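Local coordinates for acyl-CoA dehydrogenase (Geobacillus kaustophilus, PDB 2PG0), which is an FAD-dependent acyl-CoA dehydrogenase that probably introduces a double bond at the alpha-beta position of acyl chains, at residues D96-Y101 against T125-T130; G121-A126 against H166-V171; R185-L190 against K236-L241. All coordinates share one frame; numbering follows the deposited sequence.

How the contacts relate
Contact 2 begins where contact 1 ends, on strand 125-128, and contact 3 comes after both. All three meet at one mixed sheet, in which strands 125-128, 169-175 and 187-193 are neighbours in that order. Contact 1 lays helix 89-105 on edge strand 125-128; contact 2 pairs that strand with its parallel neighbour, sharing Thr125 and Ala126, the two centres about 9 Å apart. Contact 3, its centre about 13 Å from that of contact 1 and about 20 Å from that of contact 2, sets the start of helix 237-273 against strand 187-193. Tyr101 of contact 1 touches Leu189 and Leu241 of contact 3. Helices from the N- and C-terminal domains converge on the sheet whose edge strand leads to the flavin.

Contact 1: D96-Y101 against T125-T130; sequences DIVTPY and TAIAMT. With FAD (flavin-adenine dinucleotide), chain C.
Helix 96-101 passes over strand 125-128 at 90°, their axes 7.6 Å apart, the CA atoms of Val98 and Ile127 being the nearest pair. Valine suits this spot because its two short methyls can sit against the strand backbone at Ala126 and Ile127. Val98 puts CG1 anti to its backbone N, so that this methyl lies 3.5 Å from Ala126 O while CG2 reaches CB of Ile127 at 3.8 Å. Val98 and Thr125 slide past each other in opposite directions, Val98 CB coming 3.4 Å from Thr125 OG1; that hydroxyl, in the crowded position between N and carbonyl carbon, is hydrogen-bonded to His94 ND1. Ile127, its CG1 anti to the backbone N (chi1 -174°), extends CD1 crosswise to the ring of Tyr101, 3.5 Å from CE1. Farther along the same segment the backbone serves the flavin. While the Ile127 side chain packs on the helix, its carbonyl O accepts from FAD N3 at 2.9 Å. FAD O2 is gripped by two backbone donors, Met129 N and, nearly straight at 171°, Thr130 N at 3.0 Å. Thr130 OG1 donates to FAD N1 at 2.8 Å. Three donors directed at the N1 and O2 side of the flavin would probably stabilise negative charge there in the reduced cofactor.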
loop_
_atom_site.group_PDB
_atom_site.type_symbol
_atom_site.label_atom_id
_atom_site.label_comp_id
_atom_site.label_asym_id
_atom_site.label_seq_id
_atom_site.Cartn_x
_atom_site.Cartn_y
_atom_site.Cartn_z
ATOM N N ASP A 96 -28.170 -11.395 17.266
ATOM C CA ASP A 96 -28.249 -11.341 15.811
ATOM C C ASP A 96 -27.548 -12.476 15.074
ATOM O O ASP A 96 -27.688 -12.606 13.859
ATOM C CB ASP A 96 -27.744 -9.975 15.328
ATOM C CG ASP A 96 -28.537 -8.828 15.936
ATOM O OD1 ASP A 96 -29.789 -8.851 15.825
ATOM O OD2 ASP A 96 -27.910 -7.929 16.540
ATOM N N ILE A 97 -26.809 -13.296 15.809
ATOM C CA ILE A 97 -26.132 -14.437 15.206
ATOM C C ILE A 97 -26.738 -15.763 15.658
ATOM O O ILE A 97 -27.142 -16.566 14.818
ATOM C CB ILE A 97 -24.594 -14.371 15.413
ATOM C CG1 ILE A 97 -24.028 -13.165 14.642
ATOM C CG2 ILE A 97 -23.907 -15.694 14.971
ATOM C CD1 ILE A 97 -22.693 -12.661 15.136
ATOM N N VAL A 98 -26.842 -15.983 16.968
ATOM C CA VAL A 98 -27.233 -17.305 17.467
ATOM C C VAL A 98 -28.743 -17.488 17.575
ATOM O O VAL A 98 -29.298 -18.415 16.993
ATOM C CB VAL A 98 -26.573 -17.671 18.824
ATOM C CG1 VAL A 98 -26.903 -19.111 19.186
ATOM C CG2 VAL A 98 -25.069 -17.483 18.772
ATOM N N THR A 99 -29.412 -16.611 18.319
ATOM C CA THR A 99 -30.853 -16.787 18.537
ATOM C C THR A 99 -31.684 -16.856 17.241
ATOM O O THR A 99 -32.666 -17.593 17.209
ATOM C CB THR A 99 -31.440 -15.770 19.549
ATOM O OG1 THR A 99 -31.260 -14.440 19.060
ATOM C CG2 THR A 99 -30.744 -15.902 20.882
ATOM N N PRO A 100 -31.304 -16.107 16.171
ATOM C CA PRO A 100 -31.982 -16.361 14.894
ATOM C C PRO A 100 -32.006 -17.824 14.413
ATOM O O PRO A 100 -32.937 -18.197 13.697
ATOM C CB PRO A 100 -31.208 -15.482 13.909
ATOM C CG PRO A 100 -30.772 -14.329 14.741
ATOM C CD PRO A 100 -30.350 -14.982 16.039
ATOM N N TYR A 101 -31.024 -18.641 14.791
ATOM C CA TYR A 101 -31.075 -20.066 14.431
ATOM C C TYR A 101 -32.291 -20.740 15.065
ATOM O O TYR A 101 -32.979 -21.528 14.416
ATOM C CB TYR A 101 -29.814 -20.811 14.867
ATOM C CG TYR A 101 -28.604 -20.615 13.980
ATOM C CD1 TYR A 101 -27.773 -19.512 14.139
ATOM C CD2 TYR A 101 -28.273 -21.556 13.002
ATOM C CE1 TYR A 101 -26.642 -19.336 13.341
ATOM C CE2 TYR A 101 -27.151 -21.392 12.195
ATOM C CZ TYR A 101 -26.337 -20.281 12.375
ATOM O OH TYR A 101 -25.223 -20.106 11.589
ATOM N N THR A 125 -26.714 -17.218 24.804
ATOM C CA THR A 125 -26.409 -18.169 23.741
ATOM C C THR A 125 -24.994 -18.042 23.184
ATOM O O THR A 125 -24.349 -16.994 23.293
ATOM C CB THR A 125 -27.421 -18.064 22.571
ATOM O OG1 THR A 125 -27.378 -16.751 22.010
ATOM C CG2 THR A 125 -28.847 -18.364 23.042
ATOM N N ALA A 126 -24.540 -19.129 22.561
ATOM C CA ALA A 126 -23.259 -19.175 21.865
ATOM C C ALA A 126 -23.383 -20.124 20.683
ATOM O O ALA A 126 -24.307 -20.939 20.617
ATOM C CB ALA A 126 -22.169 -19.645 22.796
ATOM N N ILE A 127 -22.458 -20.003 19.740
ATOM C CA ILE A 127 -22.413 -20.921 18.608
ATOM C C ILE A 127 -21.008 -21.518 18.490
ATOM O O ILE A 127 -20.008 -20.791 18.582
ATOM C CB ILE A 127 -22.918 -20.252 17.301
ATOM C CG1 ILE A 127 -23.004 -21.281 16.166
ATOM C CG2 ILE A 127 -22.081 -18.996 16.938
ATOM C CD1 ILE A 127 -23.999 -20.921 15.083
ATOM N N ALA A 128 -20.946 -22.842 18.328
ATOM C CA ALA A 128 -19.675 -23.561 18.340
ATOM C C ALA A 128 -19.472 -24.367 17.064
ATOM O O ALA A 128 -20.053 -25.447 16.887
ATOM C CB ALA A 128 -19.554 -24.450 19.582
ATOM N N MET A 129 -18.651 -23.804 16.181
ATOM C CA MET A 129 -18.315 -24.392 14.884
ATOM C C MET A 129 -16.843 -24.830 14.952
ATOM O O MET A 129 -16.519 -26.011 14.801
ATOM C CB MET A 129 -18.469 -23.351 13.752
ATOM C CG MET A 129 -19.885 -22.802 13.455
ATOM S SD MET A 129 -19.882 -21.433 12.237
ATOM C CE MET A 129 -20.212 -20.043 13.313
ATOM N N THR A 130 -15.975 -23.859 15.229
ATOM C CA THR A 130 -14.516 -24.007 15.158
ATOM C C THR A 130 -13.937 -25.051 16.115
ATOM O O THR A 130 -14.336 -25.143 17.280
ATOM C CB THR A 130 -13.840 -22.631 15.393
ATOM O OG1 THR A 130 -14.432 -21.673 14.505
ATOM C CG2 THR A 130 -12.335 -22.690 15.137
HETATM P PA FAD C . -7.115 -21.516 9.961
HETATM O O1A FAD C . -6.228 -22.622 10.448
HETATM O O2A FAD C . -8.381 -22.004 9.301
HETATM O O5B FAD C . -6.281 -20.570 8.950
HETATM C C5B FAD C . -5.029 -20.027 9.340
HETATM C C4B FAD C . -4.585 -19.033 8.265
HETATM O O4B FAD C . -4.483 -19.717 7.026
HETATM C C3B FAD C . -5.622 -17.927 8.078
HETATM O O3B FAD C . -4.992 -16.695 7.801
HETATM C C2B FAD C . -6.380 -18.359 6.846
HETATM O O2B FAD C . -6.999 -17.284 6.163
HETATM C C1B FAD C . -5.269 -19.047 6.052
HETATM N N9A FAD C . -5.846 -19.957 5.046
HETATM C C8A FAD C . -6.535 -21.124 5.270
HETATM N N7A FAD C . -6.909 -21.633 4.076
HETATM C C5A FAD C . -6.471 -20.808 3.098
HETATM C C6A FAD C . -6.578 -20.854 1.713
HETATM N N6A FAD C . -7.324 -21.798 1.132
HETATM N N1A FAD C . -6.022 -19.840 0.959
HETATM C C2A FAD C . -5.357 -18.788 1.563
HETATM N N3A FAD C . -5.240 -18.751 2.942
HETATM C C4A FAD C . -5.798 -19.745 3.695
HETATM N N1 FAD C . -15.580 -19.788 16.151
HETATM C C2 FAD C . -16.863 -20.239 16.409
HETATM O O2 FAD C . -17.283 -21.243 15.830
HETATM N N3 FAD C . -17.664 -19.571 17.325
HETATM C C4 FAD C . -17.184 -18.457 17.984
HETATM O O4 FAD C . -17.899 -17.879 18.805
HETATM C C4X FAD C . -15.892 -17.994 17.713
HETATM N N5 FAD C . -15.398 -16.874 18.364
HETATM C C5X FAD C . -14.111 -16.427 18.125
HETATM C C6 FAD C . -13.641 -15.316 18.814
HETATM C C7 FAD C . -12.349 -14.852 18.577
HETATM C C7M FAD C . -11.892 -13.639 19.337
HETATM C C8 FAD C . -11.527 -15.514 17.645
HETATM C C8M FAD C . -10.123 -15.072 17.339
HETATM C C9 FAD C . -12.000 -16.630 16.967
HETATM C C9A FAD C . -13.300 -17.094 17.196
HETATM N N10 FAD C . -13.798 -18.207 16.515
HETATM C C10 FAD C . -15.083 -18.667 16.790
HETATM C "C1'" FAD C . -12.993 -18.911 15.444
HETATM C "C2'" FAD C . -12.729 -18.121 14.150
HETATM O "O2'" FAD C . -13.852 -18.049 13.297
HETATM C "C3'" FAD C . -11.579 -18.819 13.431
HETATM O "O3'" FAD C . -10.399 -18.460 14.118
HETATM C "C4'" FAD C . -11.450 -18.474 11.939
HETATM O "O4'" FAD C . -12.528 -18.990 11.181
HETATM C "C5'" FAD C . -10.141 -18.993 11.343
HETATM O "O5'" FAD C . -9.959 -20.368 11.633
HETATM P P FAD C . -8.574 -20.848 12.289
HETATM O O1P FAD C . -8.261 -20.024 13.513
HETATM O O2P FAD C . -8.642 -22.317 12.600
HETATM O O3P FAD C . -7.440 -20.518 11.185
#

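Contact 2: G121-A126 against H166-V171; sequences GELITA and HADLIV
Asp168 and Leu123 cross obliquely, the aspartate CB lying 3.6 Å from Leu123 CD2. With CG anti to its own carbonyl carbon (chi1 -51°), Asp168 turns its carboxylate to the opposing backbone and sends OD2 to Ile124 N at 2.8 Å, the N-H pointing almost straight (166°) at the anti lone pair. The same oxygen forms a salt bridge with Arg44 and OD1 one with Arg194, so this buried acid is well compensated and probably remains ionised. Ile124 lies alongside His166, both pointing the same way, its CD1 3.9 Å from His166 CB. Ile124 O, on the backbone, receives two N-H groups, those of Asp168 (2.7 Å) and Leu169. Strands 125-128 and 169-175 pair in parallel at one edge of the mixed sheet of the middle domain, Thr125 beside Leu169 and Ala126 beside Ile170: Leu169 O accepts from Ala126 N, and Ala126 O from Val171 N at 2.9 Å. Side chains alternate between the two faces. Leu169, on the Thr125 face, crosses Leu123 obliquely, their CD1 methyls 3.9 Å apart, and both leucines lean on Trp114 of helix 108-120. Ala126, which shares the other face with Ile170, brings its CB to 3.5 Å from Ala167 CB, a closeness suited to alanine.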
loop_
_atom_site.group_PDB
_atom_site.type_symbol
_atom_site.label_atom_id
_atom_site.label_comp_id
_atom_site.label_asym_id
_atom_site.label_seq_id
_atom_site.Cartn_x
_atom_site.Cartn_y
_atom_site.Cartn_z
ATOM N N GLY A 121 -32.572 -12.561 28.931
ATOM C CA GLY A 121 -31.168 -12.770 29.281
ATOM C C GLY A 121 -30.942 -13.857 30.317
ATOM O O GLY A 121 -29.824 -14.031 30.802
ATOM N N GLU A 122 -32.004 -14.585 30.659
ATOM C CA GLU A 122 -31.910 -15.732 31.571
ATOM C C GLU A 122 -31.130 -16.868 30.914
ATOM O O GLU A 122 -30.457 -17.656 31.591
ATOM C CB GLU A 122 -33.303 -16.215 31.991
ATOM C CG GLU A 122 -33.288 -17.387 32.976
ATOM C CD GLU A 122 -34.648 -17.691 33.604
ATOM O OE1 GLU A 122 -35.612 -16.910 33.421
ATOM O OE2 GLU A 122 -34.745 -18.727 34.300
ATOM N N LEU A 123 -31.243 -16.950 29.593
ATOM C CA LEU A 123 -30.404 -17.828 28.806
ATOM C C LEU A 123 -29.550 -16.982 27.867
ATOM O O LEU A 123 -30.064 -16.150 27.121
ATOM C CB LEU A 123 -31.244 -18.839 28.024
ATOM C CG LEU A 123 -32.087 -19.839 28.828
ATOM C CD1 LEU A 123 -32.911 -20.701 27.873
ATOM C CD2 LEU A 123 -31.226 -20.706 29.739
ATOM N N ILE A 124 -28.239 -17.183 27.959
ATOM C CA ILE A 124 -27.274 -16.545 27.076
ATOM C C ILE A 124 -26.841 -17.607 26.069
ATOM O O ILE A 124 -26.640 -18.758 26.440
ATOM C CB ILE A 124 -26.071 -15.996 27.886
ATOM C CG1 ILE A 124 -26.551 -14.873 28.825
ATOM C CG2 ILE A 124 -24.936 -15.507 26.963
ATOM C CD1 ILE A 124 -25.473 -14.317 29.733
ATOM N N THR A 125 -26.714 -17.218 24.804
ATOM C CA THR A 125 -26.409 -18.169 23.741
ATOM C C THR A 125 -24.994 -18.042 23.184
ATOM O O THR A 125 -24.349 -16.994 23.293
ATOM C CB THR A 125 -27.421 -18.064 22.571
ATOM O OG1 THR A 125 -27.378 -16.751 22.010
ATOM C CG2 THR A 125 -28.847 -18.364 23.042
ATOM N N ALA A 126 -24.540 -19.129 22.561
ATOM C CA ALA A 126 -23.259 -19.175 21.865
ATOM C C ALA A 126 -23.383 -20.124 20.683
ATOM O O ALA A 126 -24.307 -20.939 20.617
ATOM C CB ALA A 126 -22.169 -19.645 22.796
ATOM N N HIS A 166 -20.311 -17.793 29.898
ATOM C CA HIS A 166 -21.689 -17.440 30.265
ATOM C C HIS A 166 -22.770 -18.292 29.602
ATOM O O HIS A 166 -23.848 -18.473 30.172
ATOM C CB HIS A 166 -21.988 -15.964 29.965
ATOM C CG HIS A 166 -21.520 -15.013 31.019
ATOM N ND1 HIS A 166 -21.471 -15.342 32.359
ATOM C CD2 HIS A 166 -21.109 -13.725 30.932
ATOM C CE1 HIS A 166 -21.027 -14.303 33.047
ATOM N NE2 HIS A 166 -20.806 -13.308 32.205
ATOM N N ALA A 167 -22.493 -18.801 28.400
ATOM C CA ALA A 167 -23.533 -19.417 27.574
ATOM C C ALA A 167 -24.244 -20.586 28.258
ATOM O O ALA A 167 -23.606 -21.501 28.790
ATOM C CB ALA A 167 -22.976 -19.844 26.221
ATOM N N ASP A 168 -25.571 -20.523 28.239
ATOM C CA ASP A 168 -26.445 -21.545 28.812
ATOM C C ASP A 168 -27.014 -22.448 27.726
ATOM O O ASP A 168 -27.462 -23.568 28.006
ATOM C CB ASP A 168 -27.597 -20.868 29.555
ATOM C CG ASP A 168 -27.119 -19.814 30.526
ATOM O OD1 ASP A 168 -26.528 -20.188 31.561
ATOM O OD2 ASP A 168 -27.330 -18.610 30.246
ATOM N N LEU A 169 -27.027 -21.934 26.500
ATOM C CA LEU A 169 -27.471 -22.657 25.315
ATOM C C LEU A 169 -26.382 -22.524 24.260
ATOM O O LEU A 169 -26.037 -21.414 23.871
ATOM C CB LEU A 169 -28.757 -22.045 24.751
ATOM C CG LEU A 169 -30.100 -22.180 25.468
ATOM C CD1 LEU A 169 -31.182 -21.633 24.549
ATOM C CD2 LEU A 169 -30.406 -23.628 25.836
ATOM N N ILE A 170 -25.839 -23.643 23.798
ATOM C CA ILE A 170 -24.793 -23.584 22.777
ATOM C C ILE A 170 -25.253 -24.337 21.526
ATOM O O ILE A 170 -25.560 -25.526 21.592
ATOM C CB ILE A 170 -23.420 -24.118 23.304
ATOM C CG1 ILE A 170 -22.990 -23.404 24.596
ATOM C CG2 ILE A 170 -22.329 -23.948 22.249
ATOM C CD1 ILE A 170 -23.515 -24.056 25.890
ATOM N N VAL A 171 -25.332 -23.632 20.401
ATOM C CA VAL A 171 -25.611 -24.275 19.115
ATOM C C VAL A 171 -24.314 -24.929 18.608
ATOM O O VAL A 171 -23.356 -24.236 18.253
ATOM C CB VAL A 171 -26.189 -23.286 18.082
ATOM C CG1 VAL A 171 -26.403 -23.978 16.731
ATOM C CG2 VAL A 171 -27.508 -22.667 18.595
#

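Contact 3: R185-L190 against K236-L241; sequences RGISLL and KGFYYL
Leu189, on strand 187-190, points its side chain at the first turns of helix 237-241, whose axis passes 6.9 Å away at 70° to the strand. Its CB rests near Val171 CG1 on the neighbouring strand. Beyond it CG, anti to the carbonyl carbon (chi1 -58°), sits over the bare backbone of Gly237, 4.0 Å from its CA. There the two methyls part. CD1 comes to 3.9 Å from Tyr240 CB and lies at the edge of that ring, near its plane, with Tyr101 of helix 89-105 beside it, whereas CD2 runs obliquely into Leu241 and ends 4.0 Å from its CD2. An alanine here would lack CG and both methyls, and would probably loosen the fit of the helix against the sheet by losing the contacts with Tyr240 and Leu241. Glycine suits position 237 because a CB would point at the strand and run into Ser188 CA and Ile187 O. The backbones come so close that Gly237 N donates to Ile187 O at 2.9 Å, although the bond is bent (138°) and the donor stands above the carbonyl plane. Earlier on the strand, Ile187 lays CD1 3.8 Å from Phe238 CD1, the two side chains crossing obliquely. Leu241 also lies against Ile127 and Met129, which bind FAD. Such docking of the opening turn of a long helix on the middle-domain sheet belongs to the acyl-CoA dehydrogenase fold, in which a beta domain separates two helical domains along the sequence.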
loop_
_atom_site.group_PDB
_atom_site.type_symbol
_atom_site.label_atom_id
_atom_site.label_comp_id
_atom_site.label_asym_id
_atom_site.label_seq_id
_atom_site.Cartn_x
_atom_site.Cartn_y
_atom_site.Cartn_z
ATOM N N ARG A 185 -22.366 -33.109 4.292
ATOM C CA ARG A 185 -23.715 -33.677 4.395
ATOM C C ARG A 185 -23.909 -34.505 5.663
ATOM O O ARG A 185 -25.013 -34.987 5.935
ATOM C CB ARG A 185 -24.050 -34.524 3.163
ATOM C CG ARG A 185 -24.417 -33.720 1.928
ATOM C CD ARG A 185 -25.045 -34.622 0.869
ATOM N NE ARG A 185 -25.160 -33.956 -0.432
ATOM C CZ ARG A 185 -25.535 -34.560 -1.560
ATOM N NH1 ARG A 185 -25.837 -35.856 -1.567
ATOM N NH2 ARG A 185 -25.609 -33.865 -2.688
ATOM N N GLY A 186 -22.838 -34.669 6.432
ATOM C CA GLY A 186 -22.906 -35.368 7.709
ATOM C C GLY A 186 -22.987 -34.443 8.911
ATOM O O GLY A 186 -22.921 -34.903 10.050
ATOM N N ILE A 187 -23.132 -33.143 8.656
ATOM C CA ILE A 187 -23.156 -32.134 9.719
ATOM C C ILE A 187 -24.582 -31.774 10.149
ATOM O O ILE A 187 -25.476 -31.602 9.318
ATOM C CB ILE A 187 -22.376 -30.845 9.330
ATOM C CG1 ILE A 187 -20.905 -31.162 9.047
ATOM C CG2 ILE A 187 -22.478 -29.788 10.437
ATOM C CD1 ILE A 187 -20.112 -29.990 8.449
ATOM N N SER A 188 -24.766 -31.661 11.462
ATOM C CA SER A 188 -26.037 -31.284 12.059
ATOM C C SER A 188 -25.812 -30.235 13.129
ATOM O O SER A 188 -24.710 -30.120 13.667
ATOM C CB SER A 188 -26.701 -32.506 12.690
ATOM O OG SER A 188 -26.987 -33.484 11.708
ATOM N N LEU A 189 -26.857 -29.475 13.437
ATOM C CA LEU A 189 -26.811 -28.528 14.547
ATOM C C LEU A 189 -27.560 -29.096 15.745
ATOM O O LEU A 189 -28.700 -29.529 15.627
ATOM C CB LEU A 189 -27.362 -27.154 14.141
ATOM C CG LEU A 189 -26.669 -26.458 12.961
ATOM C CD1 LEU A 189 -27.240 -25.062 12.744
ATOM C CD2 LEU A 189 -25.146 -26.410 13.136
ATOM N N LEU A 190 -26.893 -29.105 16.892
ATOM C CA LEU A 190 -27.451 -29.661 18.112
ATOM C C LEU A 190 -27.312 -28.640 19.243
ATOM O O LEU A 190 -26.220 -28.131 19.496
ATOM C CB LEU A 190 -26.724 -30.969 18.446
ATOM C CG LEU A 190 -27.145 -31.851 19.622
ATOM C CD1 LEU A 190 -28.568 -32.375 19.454
ATOM C CD2 LEU A 190 -26.173 -33.006 19.752
ATOM N N LYS A 236 -28.360 -31.437 7.447
ATOM C CA LYS A 236 -28.602 -30.146 6.790
ATOM C C LYS A 236 -27.915 -28.993 7.526
ATOM O O LYS A 236 -28.069 -27.829 7.145
ATOM C CB LYS A 236 -30.103 -29.858 6.651
ATOM C CG LYS A 236 -30.918 -30.951 5.952
ATOM C CD LYS A 236 -30.553 -31.106 4.484
ATOM C CE LYS A 236 -31.405 -32.182 3.818
ATOM N NZ LYS A 236 -30.941 -32.442 2.419
ATOM N N GLY A 237 -27.157 -29.329 8.569
ATOM C CA GLY A 237 -26.488 -28.335 9.410
ATOM C C GLY A 237 -25.628 -27.342 8.651
ATOM O O GLY A 237 -25.628 -26.148 8.963
ATOM N N PHE A 238 -24.900 -27.832 7.645
ATOM C CA PHE A 238 -24.016 -26.986 6.833
ATOM C C PHE A 238 -24.802 -25.917 6.080
ATOM O O PHE A 238 -24.337 -24.779 5.944
ATOM C CB PHE A 238 -23.199 -27.836 5.849
ATOM C CG PHE A 238 -21.950 -27.157 5.332
ATOM C CD1 PHE A 238 -20.814 -27.047 6.137
ATOM C CD2 PHE A 238 -21.904 -26.651 4.033
ATOM C CE1 PHE A 238 -19.654 -26.433 5.657
ATOM C CE2 PHE A 238 -20.755 -26.033 3.544
ATOM C CZ PHE A 238 -19.626 -25.925 4.354
ATOM N N TYR A 239 -25.992 -26.287 5.607
ATOM C CA TYR A 239 -26.868 -25.372 4.879
ATOM C C TYR A 239 -27.399 -24.243 5.757
ATOM O O TYR A 239 -27.457 -23.099 5.315
ATOM C CB TYR A 239 -28.023 -26.127 4.208
ATOM C CG TYR A 239 -27.538 -27.183 3.237
ATOM C CD1 TYR A 239 -26.976 -26.824 2.011
ATOM C CD2 TYR A 239 -27.610 -28.537 3.560
ATOM C CE1 TYR A 239 -26.509 -27.789 1.118
ATOM C CE2 TYR A 239 -27.146 -29.515 2.672
ATOM C CZ TYR A 239 -26.599 -29.129 1.455
ATOM O OH TYR A 239 -26.136 -30.082 0.576
ATOM N N TYR A 240 -27.776 -24.567 6.992
ATOM C CA TYR A 240 -28.208 -23.547 7.949
ATOM C C TYR A 240 -27.088 -22.548 8.224
ATOM O O TYR A 240 -27.319 -21.339 8.248
ATOM C CB TYR A 240 -28.672 -24.183 9.267
ATOM C CG TYR A 240 -29.744 -25.244 9.117
ATOM C CD1 TYR A 240 -30.805 -25.081 8.221
ATOM C CD2 TYR A 240 -29.706 -26.403 9.884
ATOM C CE1 TYR A 240 -31.788 -26.054 8.087
ATOM C CE2 TYR A 240 -30.683 -27.385 9.756
ATOM C CZ TYR A 240 -31.719 -27.203 8.858
ATOM O OH TYR A 240 -32.685 -28.173 8.734
ATOM N N LEU A 241 -25.882 -23.069 8.437
ATOM C CA LEU A 241 -24.702 -22.241 8.688
ATOM C C LEU A 241 -24.404 -21.288 7.532
ATOM O O LEU A 241 -24.235 -20.086 7.747
ATOM C CB LEU A 241 -23.478 -23.110 9.003
ATOM C CG LEU A 241 -23.528 -23.976 10.272
ATOM C CD1 LEU A 241 -22.357 -24.947 10.304
ATOM C CD2 LEU A 241 -23.559 -23.132 11.550
#